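Long-range contacts in switch-activating protein 1 (Schizosaccharomyces pombe, PDB 5JDK), which binds DNA sequences required for mating-type switching and a replication fork barrier near the 3' end of the rRNA coding region, where it blocks the fork: residues S87-Y92 / Q114-W119; R42-H47 / A61-I66; E35-L40 / D110-L115. All coordinates share one frame; numbering follows the deposited sequence.

The chain is the all-helical DNA-binding domain at the N-terminal end of the protein, and the three contacts join its four helices. Interactions 1 and 3 share helix 107-131 and have centres about 8 Å apart; interactions 2 and 3 share helix 34-46, with centres about 13 Å apart. Interaction 2 ties helix 34-46 to helix 56-71, within the stretch of chain that interaction 3 closes. A salt bridge joins the two, Arg42 NE to Glu111 OE2 at 2.8 Å. Interactions 1 and 2 also touch, Val44 CG1 packing 3.4 Å from Trp119 CD2. A glycerol, probably from the crystallisation liquor, is hydrogen-bonded by Trp119 NE1 beside interaction 1.

Interaction 1: S87-Y92 / Q114-W119; sequences SIMRVY and QLCDEW
Tyr92 and Cys116 meet through their first torsions: Tyr92 CG is anti to the backbone N (chi1 176°), sending the ring toward helix 107-131, while Cys116 SG is anti to its carbonyl carbon (chi1 -69°), turned toward Ile88 and Met89. Cys116 CB then sits over one face of the phenol ring as a CH-pi contact, displaced toward the rim and nearest CG of Tyr92, at 3.4 Å. Its sulfur lies oblique to that ring and touches Ile88 CG2 at 3.6 Å, a close apolar contact in the buried centre.

Met89 is bent at chi2, which places SD, and again at chi3, which places CE on the carbonyl oxygen of Cys116. Met89 SD packs 3.8 Å from Cys116 CB and comes in the plane of the indole to its edge, 3.9 Å from Trp119 CD1, a Met-aromatic contact in which the two side chains cross at about a right angle.

At the exposed end, near Asp117, a water joins the two helices. Tyr92 OH lies against Asp117 CB at 3.4 Å, and water 1 links the phenol to the carboxylate: it stands 2.6 Å from Tyr92 OH and donates to Asp117 OD1 at 2.8 Å. Trp119 also packs on Val44 and lies nearly parallel to the ring of Phe59, and Ile88 touches Lys37, so helix 34-46 adjoins the same core. The helix axes pass 10.2 Å apart at 104°, a steep crossing by which helix 107-131 packs across helix 78-98, the third helix of a domain assigned to the helix-turn-helix clan.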
loop_
_atom_site.group_PDB
_atom_site.type_symbol
_atom_site.label_atom_id
_atom_site.label_comp_id
_atom_site.label_asym_id
_atom_site.label_seq_id
_atom_site.Cartn_x
_atom_site.Cartn_y
_atom_site.Cartn_z
ATOM N N SER A 87 -4.908 3.729 5.423
ATOM C CA SER A 87 -5.734 4.839 4.969
ATOM C C SER A 87 -5.707 4.985 3.451
ATOM O O SER A 87 -6.755 5.201 2.828
ATOM C CB SER A 87 -5.285 6.132 5.638
ATOM O OG SER A 87 -6.128 7.192 5.229
ATOM N N ILE A 88 -4.525 4.875 2.837
ATOM C CA ILE A 88 -4.442 4.920 1.381
ATOM C C ILE A 88 -5.351 3.860 0.766
ATOM O O ILE A 88 -6.053 4.114 -0.225
ATOM C CB ILE A 88 -2.974 4.764 0.935
ATOM C CG1 ILE A 88 -2.183 6.042 1.245
ATOM C CG2 ILE A 88 -2.871 4.400 -0.553
ATOM C CD1 ILE A 88 -0.693 5.864 1.211
ATOM N N MET A 89 -5.311 2.643 1.305
ATOM C CA MET A 89 -6.117 1.566 0.740
ATOM C C MET A 89 -7.610 1.757 0.992
ATOM O O MET A 89 -8.431 1.382 0.144
ATOM C CB MET A 89 -5.626 0.222 1.268
ATOM C CG MET A 89 -4.201 -0.123 0.847
ATOM S SD MET A 89 -3.923 -0.160 -0.942
ATOM C CE MET A 89 -4.863 -1.617 -1.399
ATOM N N ARG A 90 -7.984 2.328 2.136
ATOM C CA ARG A 90 -9.387 2.619 2.384
ATOM C C ARG A 90 -9.894 3.669 1.408
ATOM O O ARG A 90 -10.984 3.525 0.825
ATOM C CB ARG A 90 -9.575 3.086 3.823
ATOM C CG ARG A 90 -11.029 3.297 4.147
ATOM C CD ARG A 90 -11.256 3.504 5.620
ATOM N NE ARG A 90 -12.654 3.828 5.901
ATOM C CZ ARG A 90 -13.611 2.931 6.131
ATOM N NH1 ARG A 90 -13.337 1.634 6.102
ATOM N NH2 ARG A 90 -14.849 3.338 6.372
ATOM N N VAL A 91 -9.102 4.722 1.195
ATOM C CA VAL A 91 -9.470 5.733 0.214
ATOM C C VAL A 91 -9.538 5.117 -1.174
ATOM O O VAL A 91 -10.438 5.437 -1.955
ATOM C CB VAL A 91 -8.513 6.934 0.290
ATOM C CG1 VAL A 91 -8.724 7.869 -0.892
ATOM C CG2 VAL A 91 -8.722 7.664 1.611
ATOM N N TYR A 92 -8.630 4.193 -1.487
ATOM C CA TYR A 92 -8.687 3.503 -2.770
ATOM C C TYR A 92 -10.013 2.776 -2.954
ATOM O O TYR A 92 -10.639 2.861 -4.020
ATOM C CB TYR A 92 -7.512 2.541 -2.895
ATOM C CG TYR A 92 -7.544 1.715 -4.169
ATOM C CD1 TYR A 92 -7.561 0.328 -4.130
ATOM C CD2 TYR A 92 -7.540 2.330 -5.407
ATOM C CE1 TYR A 92 -7.570 -0.422 -5.305
ATOM C CE2 TYR A 92 -7.567 1.596 -6.583
ATOM C CZ TYR A 92 -7.578 0.221 -6.521
ATOM O OH TYR A 92 -7.595 -0.532 -7.677
ATOM N N GLN A 114 -3.099 2.370 -9.530
ATOM C CA GLN A 114 -2.465 1.148 -10.026
ATOM C C GLN A 114 -1.622 0.489 -8.946
ATOM O O GLN A 114 -1.639 -0.744 -8.788
ATOM C CB GLN A 114 -1.617 1.460 -11.258
ATOM C CG GLN A 114 -1.014 0.229 -11.919
ATOM C CD GLN A 114 0.193 -0.330 -11.177
ATOM O OE1 GLN A 114 0.274 -1.534 -10.924
ATOM N NE2 GLN A 114 1.137 0.540 -10.833
ATOM N N LEU A 115 -0.878 1.292 -8.188
ATOM C CA LEU A 115 -0.107 0.752 -7.076
ATOM C C LEU A 115 -1.017 0.104 -6.043
ATOM O O LEU A 115 -0.713 -0.981 -5.530
ATOM C CB LEU A 115 0.728 1.865 -6.447
ATOM C CG LEU A 115 1.852 2.395 -7.327
ATOM C CD1 LEU A 115 2.359 3.722 -6.795
ATOM C CD2 LEU A 115 2.994 1.393 -7.402
ATOM N N CYS A 116 -2.131 0.757 -5.729
ATOM C CA CYS A 116 -3.080 0.191 -4.789
ATOM C C CYS A 116 -3.671 -1.117 -5.308
ATOM O O CYS A 116 -3.844 -2.071 -4.545
ATOM C CB CYS A 116 -4.180 1.204 -4.492
ATOM S SG CYS A 116 -3.620 2.639 -3.549
ATOM N N ASP A 117 -4.005 -1.184 -6.595
ATOM C CA ASP A 117 -4.512 -2.430 -7.160
ATOM C C ASP A 117 -3.499 -3.556 -6.976
ATOM O O ASP A 117 -3.858 -4.684 -6.600
ATOM C CB ASP A 117 -4.802 -2.220 -8.646
ATOM C CG ASP A 117 -5.210 -3.496 -9.337
ATOM O OD1 ASP A 117 -6.337 -3.968 -9.099
ATOM O OD2 ASP A 117 -4.392 -4.042 -10.103
ATOM N N GLU A 118 -2.220 -3.262 -7.222
ATOM C CA GLU A 118 -1.194 -4.292 -7.110
ATOM C C GLU A 118 -1.007 -4.726 -5.657
ATOM O O GLU A 118 -0.834 -5.920 -5.365
ATOM C CB GLU A 118 0.099 -3.766 -7.732
ATOM C CG GLU A 118 1.172 -4.804 -7.852
ATOM C CD GLU A 118 2.327 -4.424 -8.762
ATOM O OE1 GLU A 118 2.215 -3.439 -9.501
ATOM O OE2 GLU A 118 3.335 -5.147 -8.731
ATOM N N TRP A 119 -1.066 -3.780 -4.723
ATOM C CA TRP A 119 -0.945 -4.131 -3.311
ATOM C C TRP A 119 -2.153 -4.923 -2.825
ATOM O O TRP A 119 -2.001 -5.931 -2.113
ATOM C CB TRP A 119 -0.742 -2.867 -2.473
ATOM C CG TRP A 119 -0.450 -3.153 -1.036
ATOM C CD1 TRP A 119 -1.103 -2.655 0.049
ATOM C CD2 TRP A 119 0.586 -4.015 -0.520
ATOM N NE1 TRP A 119 -0.537 -3.138 1.205
ATOM C CE2 TRP A 119 0.495 -3.977 0.880
ATOM C CE3 TRP A 119 1.583 -4.798 -1.105
ATOM C CZ2 TRP A 119 1.354 -4.707 1.707
ATOM C CZ3 TRP A 119 2.435 -5.519 -0.282
ATOM C CH2 TRP A 119 2.319 -5.460 1.105
HETATM O O HOH W 1 -8.488 -3.006 -7.624
#

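Interaction 2: R42-H47 / A61-I66; sequences RLVVRH and AKIARI
Ile63 packs into the end of helix 34-46 against Leu43 and Val44, in the buried part of this contact. With chi2 at -62° its CD1 is turned onto the opposing backbone, 3.8 Å from Leu43 O and 3.9 Å from Val44 CA, while Ile63 CG2 meets Val44 CG2 at 3.9 Å, the two side chains crossing at about a right angle. Val44 and Ile63 are both buried; Val44 also packs on Ile85 and Ile63 on Cys81, both of helix 78-98.

By contrast, Leu43, His47, Lys62 and Ile66 are partly exposed, and this side is more polar. Leu43 CD2 touches Ile66 CG2 at 3.8 Å, and His47 and Ile66 reach toward each other tip to tip, His47 NE2 lying 3.9 Å from Ile66 CD1. The imidazole is fixed by its other nitrogen: His47 ND1 donates to Leu43 O at 2.9 Å with an N-H...O angle of 157°, the acceptor lying in the ring plane. The backbone N of His47 reaches the same oxygen from the opposite face of the carbonyl, so two donors hold it at the helix end. The extended Lys62 chain crosses the His47 side chain at about a right angle, Lys62 NZ 3.7 Å from His47 CD2; its ammonium makes a salt bridge to Glu50.

The axes are 10.1 Å apart at 134°, an obliquely antiparallel pairing of the first two helices, consistent with the helix-turn-helix clan to which this four-helix domain is assigned.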
loop_
_atom_site.group_PDB
_atom_site.type_symbol
_atom_site.label_atom_id
_atom_site.label_comp_id
_atom_site.label_asym_id
_atom_site.label_seq_id
_atom_site.Cartn_x
_atom_site.Cartn_y
_atom_site.Cartn_z
ATOM N N ARG A 42 4.947 3.119 -4.008
ATOM C CA ARG A 42 5.976 2.560 -4.874
ATOM C C ARG A 42 6.887 1.632 -4.086
ATOM O O ARG A 42 7.241 0.550 -4.562
ATOM C CB ARG A 42 6.814 3.668 -5.511
ATOM C CG ARG A 42 6.133 4.414 -6.648
ATOM C CD ARG A 42 7.009 5.546 -7.140
ATOM N NE ARG A 42 6.369 6.339 -8.174
ATOM C CZ ARG A 42 6.773 7.552 -8.530
ATOM N NH1 ARG A 42 7.819 8.111 -7.933
ATOM N NH2 ARG A 42 6.129 8.210 -9.480
ATOM N N LEU A 43 7.297 2.051 -2.883
ATOM C CA LEU A 43 8.149 1.192 -2.057
ATOM C C LEU A 43 7.425 -0.067 -1.604
ATOM O O LEU A 43 7.994 -1.164 -1.630
ATOM C CB LEU A 43 8.625 1.958 -0.831
ATOM C CG LEU A 43 9.638 3.062 -1.060
ATOM C CD1 LEU A 43 9.838 3.826 0.230
ATOM C CD2 LEU A 43 10.949 2.491 -1.565
ATOM N N VAL A 44 6.183 0.078 -1.150
ATOM C CA VAL A 44 5.402 -1.080 -0.725
ATOM C C VAL A 44 5.322 -2.107 -1.850
ATOM O O VAL A 44 5.581 -3.303 -1.658
ATOM C CB VAL A 44 4.007 -0.612 -0.276
ATOM C CG1 VAL A 44 3.057 -1.773 -0.105
ATOM C CG2 VAL A 44 4.106 0.182 1.025
ATOM N N VAL A 45 4.947 -1.654 -3.044
ATOM C CA VAL A 45 4.790 -2.566 -4.171
ATOM C C VAL A 45 6.127 -3.170 -4.588
ATOM O O VAL A 45 6.206 -4.362 -4.885
ATOM C CB VAL A 45 4.076 -1.848 -5.328
ATOM C CG1 VAL A 45 4.126 -2.656 -6.594
ATOM C CG2 VAL A 45 2.623 -1.604 -4.943
ATOM N N ARG A 46 7.190 -2.362 -4.648
ATOM C CA ARG A 46 8.498 -2.890 -5.033
ATOM C C ARG A 46 8.915 -4.042 -4.140
ATOM O O ARG A 46 9.544 -5.000 -4.605
ATOM C CB ARG A 46 9.555 -1.782 -4.970
ATOM C CG ARG A 46 10.977 -2.255 -5.245
ATOM C CD ARG A 46 11.121 -2.721 -6.680
ATOM N NE ARG A 46 12.409 -3.339 -7.012
ATOM C CZ ARG A 46 12.675 -4.641 -6.909
ATOM N NH1 ARG A 46 11.754 -5.475 -6.437
ATOM N NH2 ARG A 46 13.856 -5.109 -7.279
ATOM N N HIS A 47 8.587 -3.960 -2.853
ATOM C CA HIS A 47 8.979 -4.953 -1.865
ATOM C C HIS A 47 7.867 -5.944 -1.545
ATOM O O HIS A 47 7.963 -6.655 -0.544
ATOM C CB HIS A 47 9.428 -4.243 -0.584
ATOM C CG HIS A 47 10.679 -3.448 -0.753
ATOM N ND1 HIS A 47 10.699 -2.159 -1.238
ATOM C CD2 HIS A 47 11.969 -3.783 -0.524
ATOM C CE1 HIS A 47 11.949 -1.734 -1.301
ATOM N NE2 HIS A 47 12.738 -2.700 -0.871
ATOM N N ALA A 61 8.018 -2.185 9.331
ATOM C CA ALA A 61 9.187 -1.500 9.873
ATOM C C ALA A 61 10.177 -1.166 8.768
ATOM O O ALA A 61 10.745 -0.060 8.733
ATOM C CB ALA A 61 9.871 -2.356 10.938
ATOM N N LYS A 62 10.432 -2.128 7.867
ATOM C CA LYS A 62 11.348 -1.892 6.761
ATOM C C LYS A 62 10.840 -0.793 5.840
ATOM O O LYS A 62 11.616 0.075 5.412
ATOM C CB LYS A 62 11.575 -3.193 5.990
ATOM C CG LYS A 62 12.378 -2.980 4.718
ATOM C CD LYS A 62 12.819 -4.258 4.052
ATOM C CE LYS A 62 13.704 -3.966 2.856
ATOM N NZ LYS A 62 14.166 -5.174 2.153
ATOM N N ILE A 63 9.549 -0.820 5.509
ATOM C CA ILE A 63 8.994 0.220 4.650
ATOM C C ILE A 63 9.154 1.586 5.296
ATOM O O ILE A 63 9.529 2.557 4.633
ATOM C CB ILE A 63 7.520 -0.086 4.317
ATOM C CG1 ILE A 63 7.364 -1.394 3.527
ATOM C CG2 ILE A 63 6.869 1.093 3.590
ATOM C CD1 ILE A 63 8.035 -1.415 2.190
ATOM N N ALA A 64 8.855 1.698 6.592
ATOM C CA ALA A 64 9.013 2.985 7.255
ATOM C C ALA A 64 10.455 3.460 7.166
ATOM O O ALA A 64 10.729 4.648 6.922
ATOM C CB ALA A 64 8.597 2.862 8.714
ATOM N N ARG A 65 11.391 2.535 7.364
ATOM C CA ARG A 65 12.804 2.897 7.341
ATOM C C ARG A 65 13.259 3.342 5.955
ATOM O O ARG A 65 13.911 4.382 5.817
ATOM C CB ARG A 65 13.646 1.731 7.851
ATOM C CG ARG A 65 15.118 2.015 7.763
ATOM C CD ARG A 65 15.937 1.002 8.514
ATOM N NE ARG A 65 15.738 1.066 9.956
ATOM C CZ ARG A 65 16.355 1.918 10.770
ATOM N NH1 ARG A 65 17.224 2.803 10.310
ATOM N NH2 ARG A 65 16.083 1.868 12.067
ATOM N N ILE A 66 12.949 2.567 4.916
ATOM C CA ILE A 66 13.380 2.949 3.573
ATOM C C ILE A 66 12.667 4.218 3.122
ATOM O O ILE A 66 13.258 5.075 2.455
ATOM C CB ILE A 66 13.204 1.784 2.580
ATOM C CG1 ILE A 66 14.037 0.585 3.037
ATOM C CG2 ILE A 66 13.588 2.231 1.159
ATOM C CD1 ILE A 66 13.879 -0.659 2.204
#

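Interaction 3: E35-L40 / D110-L115; sequences EEKIKL and DELDQL
Ile38 overlaps Leu112 at the middle of this contact, its CG1 set 3.9 Å from Leu112 CB where the two backbones come closest, the CA atoms of Ile38 and Leu112 being 5.7 Å apart. Leu112 extends from its helix with CG anti to the backbone N (chi1 -172°), and its two methyls spread over the partner helix: Leu112 CD1 lies 4.0 Å from the carbonyl oxygen of Lys37, and CD2 touches the CB of the same lysine. That CB does the packing for Lys37, and the chain beyond leads away. Leu34 and Met41 of helix 34-46 also pack on Leu112.

The other branch of Ile38 faces a charged group. Glu111 is fully extended, CG anti to its backbone N (chi1 -178°), and crosses Ile38 obliquely; Ile38 CG2 lies 3.6 Å from Glu111 OE1 and 3.9 Å from Glu111 OE2, so the methyl lies over the flat of the carboxylate. That carboxylate also makes a salt bridge with Arg42, one turn further along helix 34-46. Leu115 CD1 rests 4.0 Å from Ile38 O, and its side chain also packs on Arg42 and Val45.

The axes run 9.7 Å apart at 34°, a shallow, roughly parallel pairing of the first helix with the last.

No hydrogen bond joins the two segments, so the contact between them is essentially apolar packing; the one charge drawn into it, that of Glu111, has a methyl covering one face of its carboxylate while OE2 is met by Arg42 NE of helix 34-46.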
loop_
_atom_site.group_PDB
_atom_site.type_symbol
_atom_site.label_atom_id
_atom_site.label_comp_id
_atom_site.label_asym_id
_atom_site.label_seq_id
_atom_site.Cartn_x
_atom_site.Cartn_y
_atom_site.Cartn_z
ATOM N N GLU A 35 2.197 13.206 -3.541
ATOM C CA GLU A 35 3.522 12.772 -3.959
ATOM C C GLU A 35 4.119 11.806 -2.946
ATOM O O GLU A 35 4.725 10.801 -3.327
ATOM C CB GLU A 35 4.443 13.979 -4.162
ATOM C CG GLU A 35 5.822 13.619 -4.709
ATOM C CD GLU A 35 6.841 14.732 -4.530
ATOM O OE1 GLU A 35 6.519 15.742 -3.869
ATOM O OE2 GLU A 35 7.971 14.593 -5.049
ATOM N N GLU A 36 3.944 12.073 -1.652
ATOM C CA GLU A 36 4.464 11.173 -0.628
ATOM C C GLU A 36 3.721 9.843 -0.624
ATOM O O GLU A 36 4.333 8.790 -0.407
ATOM C CB GLU A 36 4.360 11.824 0.748
ATOM C CG GLU A 36 5.376 12.925 1.012
ATOM C CD GLU A 36 5.148 13.611 2.345
ATOM O OE1 GLU A 36 3.993 13.994 2.631
ATOM O OE2 GLU A 36 6.124 13.750 3.114
ATOM N N LYS A 37 2.407 9.866 -0.849
ATOM C CA LYS A 37 1.646 8.622 -0.909
ATOM C C LYS A 37 2.135 7.750 -2.046
ATOM O O LYS A 37 2.263 6.530 -1.897
ATOM C CB LYS A 37 0.165 8.918 -1.130
ATOM C CG LYS A 37 -0.535 9.539 0.048
ATOM C CD LYS A 37 -1.965 9.900 -0.324
ATOM C CE LYS A 37 -2.715 10.506 0.832
ATOM N NZ LYS A 37 -4.066 10.918 0.409
ATOM N N ILE A 38 2.399 8.364 -3.199
ATOM C CA ILE A 38 2.928 7.623 -4.333
ATOM C C ILE A 38 4.323 7.078 -4.032
ATOM O O ILE A 38 4.616 5.917 -4.323
ATOM C CB ILE A 38 2.883 8.491 -5.603
ATOM C CG1 ILE A 38 1.434 8.673 -6.041
ATOM C CG2 ILE A 38 3.721 7.878 -6.730
ATOM C CD1 ILE A 38 1.218 9.742 -7.097
ATOM N N LYS A 39 5.209 7.887 -3.443
ATOM C CA LYS A 39 6.523 7.358 -3.078
ATOM C C LYS A 39 6.403 6.167 -2.128
ATOM O O LYS A 39 7.105 5.147 -2.287
ATOM C CB LYS A 39 7.368 8.459 -2.449
ATOM C CG LYS A 39 7.791 9.536 -3.437
ATOM C CD LYS A 39 8.573 10.643 -2.751
ATOM C CE LYS A 39 9.077 11.666 -3.754
ATOM N NZ LYS A 39 9.763 12.804 -3.087
ATOM N N LEU A 40 5.524 6.284 -1.129
ATOM C CA LEU A 40 5.328 5.216 -0.160
ATOM C C LEU A 40 4.810 3.954 -0.837
ATOM O O LEU A 40 5.343 2.854 -0.615
ATOM C CB LEU A 40 4.374 5.689 0.930
ATOM C CG LEU A 40 3.985 4.670 1.996
ATOM C CD1 LEU A 40 5.202 4.122 2.705
ATOM C CD2 LEU A 40 3.045 5.310 2.993
ATOM N N ASP A 110 -3.987 7.984 -11.476
ATOM C CA ASP A 110 -3.885 6.681 -12.118
ATOM C C ASP A 110 -2.730 5.860 -11.542
ATOM O O ASP A 110 -2.870 4.643 -11.331
ATOM C CB ASP A 110 -3.714 6.845 -13.626
ATOM C CG ASP A 110 -5.001 7.281 -14.351
ATOM O OD1 ASP A 110 -6.077 7.399 -13.731
ATOM O OD2 ASP A 110 -4.897 7.491 -15.585
ATOM N N GLU A 111 -1.574 6.494 -11.300
ATOM C CA GLU A 111 -0.445 5.751 -10.742
ATOM C C GLU A 111 -0.763 5.252 -9.343
ATOM O O GLU A 111 -0.510 4.083 -9.013
ATOM C CB GLU A 111 0.847 6.573 -10.710
ATOM C CG GLU A 111 1.974 5.693 -10.154
ATOM C CD GLU A 111 3.342 6.317 -10.125
ATOM O OE1 GLU A 111 3.475 7.535 -10.347
ATOM O OE2 GLU A 111 4.296 5.549 -9.861
ATOM N N LEU A 112 -1.305 6.120 -8.487
ATOM C CA LEU A 112 -1.601 5.656 -7.136
ATOM C C LEU A 112 -2.634 4.536 -7.164
ATOM O O LEU A 112 -2.500 3.537 -6.449
ATOM C CB LEU A 112 -2.038 6.812 -6.234
ATOM C CG LEU A 112 -2.194 6.446 -4.751
ATOM C CD1 LEU A 112 -0.977 5.792 -4.173
ATOM C CD2 LEU A 112 -2.529 7.688 -3.939
ATOM N N ASP A 113 -3.661 4.672 -7.996
ATOM C CA ASP A 113 -4.656 3.615 -8.093
ATOM C C ASP A 113 -4.019 2.306 -8.556
ATOM O O ASP A 113 -4.388 1.228 -8.069
ATOM C CB ASP A 113 -5.771 4.025 -9.058
ATOM C CG ASP A 113 -6.748 5.048 -8.476
ATOM O OD1 ASP A 113 -6.719 5.332 -7.257
ATOM O OD2 ASP A 113 -7.575 5.545 -9.270
ATOM N N GLN A 114 -3.099 2.370 -9.530
ATOM C CA GLN A 114 -2.465 1.148 -10.026
ATOM C C GLN A 114 -1.622 0.489 -8.946
ATOM O O GLN A 114 -1.639 -0.744 -8.788
ATOM C CB GLN A 114 -1.617 1.460 -11.258
ATOM C CG GLN A 114 -1.014 0.229 -11.919
ATOM C CD GLN A 114 0.193 -0.330 -11.177
ATOM O OE1 GLN A 114 0.274 -1.534 -10.924
ATOM N NE2 GLN A 114 1.137 0.540 -10.833
ATOM N N LEU A 115 -0.878 1.292 -8.188
ATOM C CA LEU A 115 -0.107 0.752 -7.076
ATOM C C LEU A 115 -1.017 0.104 -6.043
ATOM O O LEU A 115 -0.713 -0.981 -5.530
ATOM C CB LEU A 115 0.728 1.865 -6.447
ATOM C CG LEU A 115 1.852 2.395 -7.327
ATOM C CD1 LEU A 115 2.359 3.722 -6.795
ATOM C CD2 LEU A 115 2.994 1.393 -7.402
#